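Local coordinates for ribokinase (Staphylococcus aureus, PDB 3RY7), which phosphorylates D-ribose at O-5 with ATP and magnesium, feeding ribose 5-phosphate into nucleotide and amino-acid synthesis or the pentose phosphate pathway, at residues Ile48-Phe59 with Asp75-Thr83; Ala252-Arg263 with Ala274-Thr285. All blocks are in the same frame, centred on the assembly; numbering follows the deposited sequence.

Contact 1 (Ile48-Phe59 with Asp75-Thr83)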
loop_
_atom_site.group_PDB
_atom_site.type_symbol
_atom_site.label_atom_id
_atom_site.label_comp_id
_atom_site.label_asym_id
_atom_site.label_seq_id
_atom_site.Cartn_x
_atom_site.Cartn_y
_atom_site.Cartn_z
ATOM N N ILE A 48 -4.413 -2.281 17.695
ATOM C CA ILE A 48 -3.235 -2.529 16.876
ATOM C C ILE A 48 -2.358 -1.276 16.789
ATOM O O ILE A 48 -1.144 -1.369 16.832
ATOM C CB ILE A 48 -3.621 -2.997 15.451
ATOM C CG1 ILE A 48 -4.109 -4.453 15.486
ATOM C CG2 ILE A 48 -2.434 -2.833 14.487
ATOM C CD1 ILE A 48 -4.949 -4.848 14.277
ATOM N N ALA A 49 -2.979 -0.102 16.686
ATOM C CA ALA A 49 -2.217 1.150 16.704
ATOM C C ALA A 49 -1.444 1.331 18.011
ATOM O O ALA A 49 -0.224 1.507 17.986
ATOM C CB ALA A 49 -3.130 2.349 16.431
ATOM N N THR A 50 -2.132 1.276 19.155
ATOM C CA THR A 50 -1.427 1.495 20.416
ATOM C C THR A 50 -0.323 0.455 20.584
ATOM O O THR A 50 0.767 0.772 21.063
ATOM C CB THR A 50 -2.355 1.476 21.674
ATOM O OG1 THR A 50 -2.623 0.124 22.058
ATOM C CG2 THR A 50 -3.649 2.173 21.401
ATOM N N ALA A 51 -0.599 -0.781 20.175
ATOM C CA ALA A 51 0.376 -1.866 20.315
ATOM C C ALA A 51 1.583 -1.711 19.369
ATOM O O ALA A 51 2.716 -2.023 19.729
ATOM C CB ALA A 51 -0.300 -3.219 20.117
ATOM N N ARG A 52 1.338 -1.226 18.159
ATOM C CA ARG A 52 2.444 -0.973 17.235
ATOM C C ARG A 52 3.252 0.237 17.682
ATOM O O ARG A 52 4.410 0.382 17.304
ATOM C CB ARG A 52 1.968 -0.833 15.785
ATOM C CG ARG A 52 1.825 -2.189 15.091
ATOM C CD ARG A 52 1.234 -2.113 13.686
ATOM N NE ARG A 52 0.824 -3.450 13.257
ATOM C CZ ARG A 52 -0.022 -3.704 12.261
ATOM N NH1 ARG A 52 -0.546 -2.708 11.545
ATOM N NH2 ARG A 52 -0.338 -4.966 11.977
ATOM N N MET A 53 2.645 1.089 18.507
ATOM C CA MET A 53 3.371 2.184 19.141
ATOM C C MET A 53 4.107 1.692 20.379
ATOM O O MET A 53 4.678 2.482 21.116
ATOM C CB MET A 53 2.415 3.309 19.523
ATOM C CG MET A 53 1.911 4.097 18.341
ATOM S SD MET A 53 3.231 4.195 17.127
ATOM C CE MET A 53 2.558 5.373 15.984
ATOM N N GLN A 54 4.055 0.385 20.614
ATOM C CA GLN A 54 4.777 -0.272 21.707
ATOM C C GLN A 54 4.248 -0.000 23.130
ATOM O O GLN A 54 4.950 -0.215 24.125
ATOM C CB GLN A 54 6.275 -0.004 21.597
ATOM C CG GLN A 54 6.806 -0.372 20.224
ATOM C CD GLN A 54 8.315 -0.524 20.191
ATOM O OE1 GLN A 54 8.951 -0.794 21.215
ATOM N NE2 GLN A 54 8.897 -0.362 19.004
ATOM N N ALA A 55 3.004 0.456 23.222
ATOM C CA ALA A 55 2.310 0.471 24.504
ATOM C C ALA A 55 2.053 -0.980 24.910
ATOM O O ALA A 55 1.889 -1.852 24.053
ATOM C CB ALA A 55 1.006 1.255 24.397
ATOM N N ASP A 56 2.069 -1.241 26.213
ATOM C CA ASP A 56 1.706 -2.537 26.770
ATOM C C ASP A 56 0.205 -2.717 26.570
ATOM O O ASP A 56 -0.592 -2.175 27.352
ATOM C CB ASP A 56 1.988 -2.525 28.271
ATOM C CG ASP A 56 3.030 -3.535 28.689
ATOM O OD1 ASP A 56 2.651 -4.510 29.377
ATOM O OD2 ASP A 56 4.224 -3.337 28.356
ATOM N N THR A 57 -0.190 -3.462 25.541
ATOM C CA THR A 57 -1.603 -3.501 25.152
ATOM C C THR A 57 -2.368 -4.790 25.466
ATOM O O THR A 57 -1.885 -5.898 25.229
ATOM C CB THR A 57 -1.775 -3.213 23.661
ATOM O OG1 THR A 57 -0.951 -2.105 23.293
ATOM C CG2 THR A 57 -3.258 -2.924 23.333
ATOM N N THR A 58 -3.579 -4.609 25.985
ATOM C CA THR A 58 -4.526 -5.686 26.214
ATOM C C THR A 58 -5.832 -5.260 25.556
ATOM O O THR A 58 -6.231 -4.097 25.658
ATOM C CB THR A 58 -4.750 -5.901 27.716
ATOM O OG1 THR A 58 -3.496 -6.203 28.334
ATOM C CG2 THR A 58 -5.725 -7.036 27.972
ATOM N N PHE A 59 -6.479 -6.183 24.850
ATOM C CA PHE A 59 -7.690 -5.865 24.090
ATOM C C PHE A 59 -8.841 -6.733 24.568
ATOM O O PHE A 59 -8.770 -7.956 24.509
ATOM C CB PHE A 59 -7.452 -6.079 22.590
ATOM C CG PHE A 59 -8.596 -5.654 21.706
ATOM C CD1 PHE A 59 -9.467 -4.650 22.093
ATOM C CD2 PHE A 59 -8.788 -6.249 20.467
ATOM C CE1 PHE A 59 -10.512 -4.250 21.263
ATOM C CE2 PHE A 59 -9.824 -5.854 19.642
ATOM C CZ PHE A 59 -10.688 -4.858 20.032
ATOM N N ASP A 75 -3.115 -11.465 13.787
ATOM C CA ASP A 75 -2.500 -10.147 13.711
ATOM C C ASP A 75 -2.328 -9.547 15.103
ATOM O O ASP A 75 -1.317 -8.891 15.378
ATOM C CB ASP A 75 -3.296 -9.223 12.787
ATOM C CG ASP A 75 -3.171 -9.620 11.327
ATOM O OD1 ASP A 75 -2.081 -10.090 10.940
ATOM O OD2 ASP A 75 -4.160 -9.479 10.573
ATOM N N PHE A 76 -3.297 -9.793 15.984
ATOM C CA PHE A 76 -3.188 -9.318 17.358
ATOM C C PHE A 76 -1.931 -9.914 17.989
ATOM O O PHE A 76 -1.134 -9.202 18.615
ATOM C CB PHE A 76 -4.420 -9.689 18.195
ATOM C CG PHE A 76 -5.679 -8.939 17.815
ATOM C CD1 PHE A 76 -5.615 -7.756 17.096
ATOM C CD2 PHE A 76 -6.925 -9.409 18.202
ATOM C CE1 PHE A 76 -6.770 -7.069 16.759
ATOM C CE2 PHE A 76 -8.091 -8.720 17.874
ATOM C CZ PHE A 76 -8.013 -7.548 17.154
ATOM N N LYS A 77 -1.755 -11.221 17.812
ATOM C CA LYS A 77 -0.620 -11.927 18.396
ATOM C C LYS A 77 0.719 -11.405 17.854
ATOM O O LYS A 77 1.660 -11.176 18.613
ATOM C CB LYS A 77 -0.744 -13.443 18.182
ATOM C CG LYS A 77 0.559 -14.210 18.435
ATOM C CD LYS A 77 0.566 -15.588 17.773
ATOM C CE LYS A 77 1.991 -16.035 17.419
ATOM N NZ LYS A 77 2.615 -15.191 16.338
ATOM N N VAL A 78 0.800 -11.215 16.544
ATOM C CA VAL A 78 1.997 -10.644 15.939
ATOM C C VAL A 78 2.323 -9.276 16.532
ATOM O O VAL A 78 3.489 -8.890 16.628
ATOM C CB VAL A 78 1.849 -10.512 14.413
ATOM C CG1 VAL A 78 2.784 -9.440 13.865
ATOM C CG2 VAL A 78 2.107 -11.867 13.742
ATOM N N ALA A 79 1.294 -8.539 16.935
ATOM C CA ALA A 79 1.509 -7.213 17.506
ATOM C C ALA A 79 1.789 -7.272 19.008
ATOM O O ALA A 79 2.027 -6.254 19.644
ATOM C CB ALA A 79 0.329 -6.307 17.205
ATOM N N HIS A 80 1.768 -8.474 19.561
ATOM C CA HIS A 80 1.995 -8.681 20.991
ATOM C C HIS A 80 0.898 -8.092 21.881
ATOM O O HIS A 80 1.136 -7.693 23.032
ATOM C CB HIS A 80 3.395 -8.211 21.406
ATOM C CG HIS A 80 4.496 -9.036 20.815
ATOM N ND1 HIS A 80 5.255 -8.612 19.744
ATOM C CD2 HIS A 80 4.936 -10.281 21.116
ATOM C CE1 HIS A 80 6.128 -9.550 19.424
ATOM N NE2 HIS A 80 5.954 -10.576 20.241
ATOM N N ILE A 81 -0.315 -8.061 21.347
ATOM C CA ILE A 81 -1.466 -7.682 22.139
ATOM C C ILE A 81 -1.867 -8.862 23.003
ATOM O O ILE A 81 -1.996 -9.979 22.508
ATOM C CB ILE A 81 -2.628 -7.304 21.245
ATOM C CG1 ILE A 81 -2.282 -6.039 20.447
ATOM C CG2 ILE A 81 -3.886 -7.113 22.084
ATOM C CD1 ILE A 81 -3.145 -5.819 19.203
ATOM N N ASP A 82 -2.045 -8.627 24.299
ATOM C CA ASP A 82 -2.456 -9.703 25.196
ATOM C C ASP A 82 -3.911 -10.043 24.883
ATOM O O ASP A 82 -4.791 -9.192 24.983
ATOM C CB ASP A 82 -2.258 -9.307 26.666
ATOM C CG ASP A 82 -2.759 -10.370 27.651
ATOM O OD1 ASP A 82 -2.665 -10.149 28.876
ATOM O OD2 ASP A 82 -3.246 -11.426 27.216
ATOM N N THR A 83 -4.147 -11.283 24.474
ATOM C CA THR A 83 -5.469 -11.701 24.020
ATOM C C THR A 83 -6.223 -12.551 25.042
ATOM O O THR A 83 -7.282 -13.103 24.731
ATOM C CB THR A 83 -5.370 -12.461 22.694
ATOM O OG1 THR A 83 -4.311 -13.425 22.783
ATOM C CG2 THR A 83 -5.046 -11.490 21.549
HETATM O O HOH W 1 0.054 -7.471 13.453
HETATM O O HOH W 2 1.458 -4.862 23.667
HETATM O O HOH W 3 -3.249 -7.816 30.533
HETATM O O HOH W 4 -7.247 -9.774 25.895
#
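Phe59 turns the CD2-CE2 edge of its ring onto the face of Phe76 in an offset edge-to-face pair. The ring centroids lie 5.3 Å apart and the planes stand at 88°, with Phe59 CE2 3.5 Å from Phe76 CZ. The CE1 side of the same Phe76 ring meets Ile48 in the ring plane, Ile48 CD1 lying 3.8 Å from Phe76 CE1. Beyond this contact, Phe76 also packs on Ala44, probably part of the ribose site.

Ile81 is the other apolar centre. With CG1 anti to the carbonyl carbon (chi1 -65°), its two branches part: CG1 presses tightly on Ala51, 3.5 Å from Ala51 CB, and carries CD1 on toward Ile48, while CG2 reaches Phe59 CB at 3.7 Å. Ala51 CB also lies against the backbone of Ala79, 3.9 Å from Ala79 O.

The contact joins the first strand of the beta-alpha-beta unit (56-64, 70-78, 87-89) to the C-terminal end of its helix and the chain that leads on to the last strand. Schellman motifs at Gln54 and His80 end the two helices.

Backbone bonds join Thr58 and Asp82 in a single bridge. Asp82 N gives a nearly straight bond to Thr57 O (2.9 Å, 171°), and Phe59 N a weak one to Asp82 O.

Four waters extend the polar contact. One accepts from Arg52 NH2 and donates to Asp75 O; a second links Thr57 N with His80 O. The others join Thr58 OG1 to Asp82 OD1 and Phe59 O to Asp82 O. The second carboxylate oxygen, Asp82 OD2, is hydrogen-bonded to Ser84 OG.

Contact 2 (Ala252-Arg263 with Ala274-Thr285)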
loop_
_atom_site.group_PDB
_atom_site.type_symbol
_atom_site.label_atom_id
_atom_site.label_comp_id
_atom_site.label_asym_id
_atom_site.label_seq_id
_atom_site.Cartn_x
_atom_site.Cartn_y
_atom_site.Cartn_z
ATOM N N ALA A 252 -7.355 6.233 9.942
ATOM C CA ALA A 252 -6.501 7.327 10.403
ATOM C C ALA A 252 -6.947 7.835 11.778
ATOM O O ALA A 252 -6.124 8.044 12.660
ATOM C CB ALA A 252 -6.506 8.468 9.390
ATOM N N GLY A 253 -8.253 8.036 11.935
ATOM C CA GLY A 253 -8.831 8.460 13.209
ATOM C C GLY A 253 -8.455 7.539 14.359
ATOM O O GLY A 253 -8.035 7.990 15.437
ATOM N N ASP A 254 -8.588 6.237 14.122
ATOM C CA ASP A 254 -8.311 5.253 15.162
ATOM C C ASP A 254 -6.834 5.194 15.439
ATOM O O ASP A 254 -6.417 4.988 16.580
ATOM C CB ASP A 254 -8.833 3.871 14.756
ATOM C CG ASP A 254 -10.342 3.833 14.667
ATOM O OD1 ASP A 254 -11.008 4.528 15.478
ATOM O OD2 ASP A 254 -10.861 3.108 13.788
ATOM N N THR A 255 -6.042 5.378 14.382
ATOM C CA THR A 255 -4.583 5.411 14.504
ATOM C C THR A 255 -4.140 6.637 15.322
ATOM O O THR A 255 -3.187 6.565 16.093
ATOM C CB THR A 255 -3.896 5.414 13.107
ATOM O OG1 THR A 255 -4.249 4.217 12.391
ATOM C CG2 THR A 255 -2.374 5.524 13.236
ATOM N N PHE A 256 -4.842 7.757 15.159
ATOM C CA PHE A 256 -4.544 8.956 15.949
ATOM C C PHE A 256 -4.762 8.674 17.441
ATOM O O PHE A 256 -3.916 8.987 18.277
ATOM C CB PHE A 256 -5.418 10.135 15.505
ATOM C CG PHE A 256 -5.368 11.309 16.454
ATOM C CD1 PHE A 256 -4.251 12.139 16.496
ATOM C CD2 PHE A 256 -6.438 11.574 17.320
ATOM C CE1 PHE A 256 -4.202 13.219 17.384
ATOM C CE2 PHE A 256 -6.393 12.644 18.210
ATOM C CZ PHE A 256 -5.275 13.470 18.241
ATOM N N ILE A 257 -5.899 8.057 17.760
ATOM C CA ILE A 257 -6.244 7.752 19.149
ATOM C C ILE A 257 -5.276 6.765 19.778
ATOM O O ILE A 257 -4.849 6.939 20.921
ATOM C CB ILE A 257 -7.682 7.229 19.261
ATOM C CG1 ILE A 257 -8.645 8.392 19.061
ATOM C CG2 ILE A 257 -7.908 6.591 20.615
ATOM C CD1 ILE A 257 -9.927 8.001 18.425
ATOM N N GLY A 258 -4.896 5.744 19.017
ATOM C CA GLY A 258 -4.024 4.719 19.550
ATOM C C GLY A 258 -2.690 5.314 19.919
ATOM O O GLY A 258 -2.136 5.047 20.994
ATOM N N ALA A 259 -2.179 6.143 19.012
ATOM C CA ALA A 259 -0.852 6.728 19.166
ATOM C C ALA A 259 -0.875 7.817 20.243
ATOM O O ALA A 259 0.033 7.900 21.068
ATOM C CB ALA A 259 -0.369 7.292 17.823
ATOM N N PHE A 260 -1.927 8.637 20.217
ATOM C CA PHE A 260 -2.142 9.683 21.213
ATOM C C PHE A 260 -2.012 9.079 22.591
ATOM O O PHE A 260 -1.178 9.504 23.386
ATOM C CB PHE A 260 -3.527 10.324 21.036
ATOM C CG PHE A 260 -3.958 11.201 22.192
ATOM C CD1 PHE A 260 -4.996 10.805 23.033
ATOM C CD2 PHE A 260 -3.345 12.424 22.431
ATOM C CE1 PHE A 260 -5.412 11.612 24.092
ATOM C CE2 PHE A 260 -3.750 13.233 23.495
ATOM C CZ PHE A 260 -4.782 12.826 24.326
ATOM N N VAL A 261 -2.803 8.043 22.847
ATOM C CA VAL A 261 -2.783 7.370 24.144
ATOM C C VAL A 261 -1.434 6.703 24.471
ATOM O O VAL A 261 -1.019 6.682 25.637
ATOM C CB VAL A 261 -3.942 6.352 24.260
ATOM C CG1 VAL A 261 -3.818 5.547 25.534
ATOM C CG2 VAL A 261 -5.263 7.083 24.219
ATOM N N SER A 262 -0.747 6.168 23.458
ATOM C CA SER A 262 0.568 5.554 23.677
ATOM C C SER A 262 1.596 6.571 24.208
ATOM O O SER A 262 2.527 6.225 24.941
ATOM C CB SER A 262 1.095 4.921 22.377
ATOM O OG SER A 262 1.480 5.905 21.418
ATOM N N ARG A 263 1.396 7.829 23.836
ATOM C CA ARG A 263 2.365 8.888 24.071
ATOM C C ARG A 263 2.029 9.740 25.308
ATOM O O ARG A 263 2.917 10.357 25.904
ATOM C CB ARG A 263 2.454 9.764 22.813
ATOM C CG ARG A 263 3.285 11.029 22.948
ATOM C CD ARG A 263 4.669 10.716 23.489
ATOM N NE ARG A 263 5.451 9.891 22.576
ATOM C CZ ARG A 263 6.342 10.375 21.711
ATOM N NH1 ARG A 263 6.558 11.689 21.635
ATOM N NH2 ARG A 263 7.020 9.540 20.925
ATOM N N ALA A 274 1.736 14.767 22.691
ATOM C CA ALA A 274 1.017 13.532 22.414
ATOM C C ALA A 274 0.089 13.704 21.213
ATOM O O ALA A 274 -0.041 12.808 20.389
ATOM C CB ALA A 274 0.228 13.066 23.665
ATOM N N ILE A 275 -0.553 14.858 21.108
ATOM C CA ILE A 275 -1.430 15.126 19.975
ATOM C C ILE A 275 -0.649 15.243 18.655
ATOM O O ILE A 275 -1.141 14.851 17.583
ATOM C CB ILE A 275 -2.284 16.379 20.221
ATOM C CG1 ILE A 275 -3.309 16.087 21.331
ATOM C CG2 ILE A 275 -2.964 16.831 18.932
ATOM C CD1 ILE A 275 -4.226 17.243 21.640
ATOM N N ASP A 276 0.573 15.767 18.754
ATOM C CA ASP A 276 1.475 15.872 17.614
ATOM C C ASP A 276 1.859 14.483 17.108
ATOM O O ASP A 276 1.715 14.170 15.921
ATOM C CB ASP A 276 2.740 16.634 18.008
ATOM C CG ASP A 276 3.727 16.738 16.860
ATOM O OD1 ASP A 276 4.820 16.123 16.931
ATOM O OD2 ASP A 276 3.383 17.419 15.877
ATOM N N PHE A 277 2.362 13.666 18.027
ATOM C CA PHE A 277 2.697 12.277 17.751
ATOM C C PHE A 277 1.520 11.488 17.168
ATOM O O PHE A 277 1.702 10.680 16.258
ATOM C CB PHE A 277 3.172 11.610 19.027
ATOM C CG PHE A 277 3.602 10.182 18.849
ATOM C CD1 PHE A 277 4.926 9.875 18.545
ATOM C CD2 PHE A 277 2.697 9.140 19.015
ATOM C CE1 PHE A 277 5.340 8.554 18.394
ATOM C CE2 PHE A 277 3.101 7.818 18.867
ATOM C CZ PHE A 277 4.429 7.526 18.558
ATOM N N GLY A 278 0.322 11.721 17.700
ATOM C CA GLY A 278 -0.875 11.072 17.194
ATOM C C GLY A 278 -1.160 11.484 15.761
ATOM O O GLY A 278 -1.561 10.668 14.929
ATOM N N ASN A 279 -0.970 12.767 15.475
ATOM C CA ASN A 279 -1.191 13.280 14.132
ATOM C C ASN A 279 -0.123 12.781 13.152
ATOM O O ASN A 279 -0.410 12.590 11.969
ATOM C CB ASN A 279 -1.298 14.807 14.135
ATOM C CG ASN A 279 -2.702 15.299 14.499
ATOM O OD1 ASN A 279 -3.710 14.695 14.114
ATOM N ND2 ASN A 279 -2.770 16.412 15.234
ATOM N N LYS A 280 1.092 12.543 13.651
ATOM C CA LYS A 280 2.129 11.911 12.837
ATOM C C LYS A 280 1.688 10.510 12.442
ATOM O O LYS A 280 1.524 10.210 11.252
ATOM C CB LYS A 280 3.472 11.839 13.572
ATOM C CG LYS A 280 4.302 13.120 13.499
ATOM C CD LYS A 280 5.541 13.020 14.380
ATOM C CE LYS A 280 6.189 14.388 14.604
ATOM N NZ LYS A 280 7.348 14.324 15.553
ATOM N N ALA A 281 1.493 9.659 13.449
ATOM C CA ALA A 281 1.086 8.277 13.227
ATOM C C ALA A 281 -0.033 8.231 12.207
ATOM O O ALA A 281 0.030 7.481 11.237
ATOM C CB ALA A 281 0.646 7.642 14.527
ATOM N N SER A 282 -1.039 9.070 12.410
ATOM C CA SER A 282 -2.186 9.129 11.513
ATOM C C SER A 282 -1.828 9.454 10.045
ATOM O O SER A 282 -2.465 8.940 9.117
ATOM C CB SER A 282 -3.197 10.140 12.042
ATOM O OG SER A 282 -4.311 10.230 11.192
ATOM N N SER A 283 -0.829 10.309 9.828
ATOM C CA SER A 283 -0.508 10.760 8.466
ATOM C C SER A 283 0.132 9.637 7.639
ATOM O O SER A 283 -0.162 9.491 6.458
ATOM C CB SER A 283 0.399 11.990 8.491
ATOM O OG SER A 283 1.708 11.629 8.902
ATOM N N LEU A 284 0.980 8.844 8.293
ATOM C CA LEU A 284 1.603 7.650 7.724
ATOM C C LEU A 284 0.602 6.681 7.098
ATOM O O LEU A 284 0.963 5.754 6.360
ATOM C CB LEU A 284 2.362 6.922 8.823
ATOM C CG LEU A 284 3.669 7.614 9.196
ATOM C CD1 LEU A 284 4.462 6.774 10.182
ATOM C CD2 LEU A 284 4.483 7.882 7.925
ATOM N N THR A 285 -0.678 6.841 7.420
ATOM C CA THR A 285 -1.672 5.926 6.920
ATOM C C THR A 285 -2.187 6.324 5.579
ATOM O O THR A 285 -2.699 5.521 4.882
ATOM C CB THR A 285 -2.929 5.645 7.863
ATOM O OG1 THR A 285 -3.835 6.738 7.860
ATOM C CG2 THR A 285 -2.559 5.236 9.244
#
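The nucleotide site and the monovalent-cation site meet along this antiparallel helix pair: helix 252-263 carries Gly253 and the likely proton acceptor Asp254, and segment 274-285 holds Asn279 and Thr285, assigned to ATP and potassium binding. The axes approach to 7.5 Å at 142°, a close packing that Gly278 makes possible. Phe256 sits as a knob in the hole formed by Ile275, Gly278, Asn279 and Ser282. Its ring edge bears directly on the backbone, Phe256 CD1 being 3.2 Å from Gly278 C. The Asn279 amide runs alongside the ring, its plane turned 24° from it, and Asn279 ND2 is hydrogen-bonded to Thr228 OG1.

Ala259 CB presses tightly on Ala281 CB at 3.5 Å and also touches the Phe277 ring. The guanidinium of Arg263, brought over that ring by bends at chi2 and chi3, lies tilted 33° from its plane, with Arg263 NH2 3.2 Å from Phe277 CD1 in an off-centre cation-pi contact. Toward the C-terminal end of segment 274-285, Thr255 and Thr285 pack tip to tip, Thr255 OG1 lying 3.7 Å from Thr285 CG2 while hydrogen-bonded to Ala251 O. Thr285 OG1 is hydrogen-bonded to Ser282 O (2.9 Å) and to Thr250 OG1, another probable potassium-site residue.

Phe256, Phe260 and Ile275 rest on Leu220 of strand 218-222, Ile257 and Val261 face strand 136-140, and Phe277 packs on Val301 of the second subunit.

In the fold
Contact 1 comes first along the chain, wholly before contact 2, and their centres lie 15 Å apart within the one pfkB-family kinase fold. They meet directly where the end of helix 42-52 lies against helix 252-263: Thr50 packs against Gly258, and Met53 reaches across to Ser262, Phe277 and Ala281. The central nine-stranded sheet is common to both, contact 1 including strand 56-64 near one margin and contact 2 packing on strands 136-140, 218-222 and 228-231. The Asp254 carboxylate of helix 252-263 is hydrogen-bonded to Asn45 and Gln46 of helix 42-52, which probably helps hold the catalytic residue beside the ribose-binding residues. Both contacts also touch the second subunit.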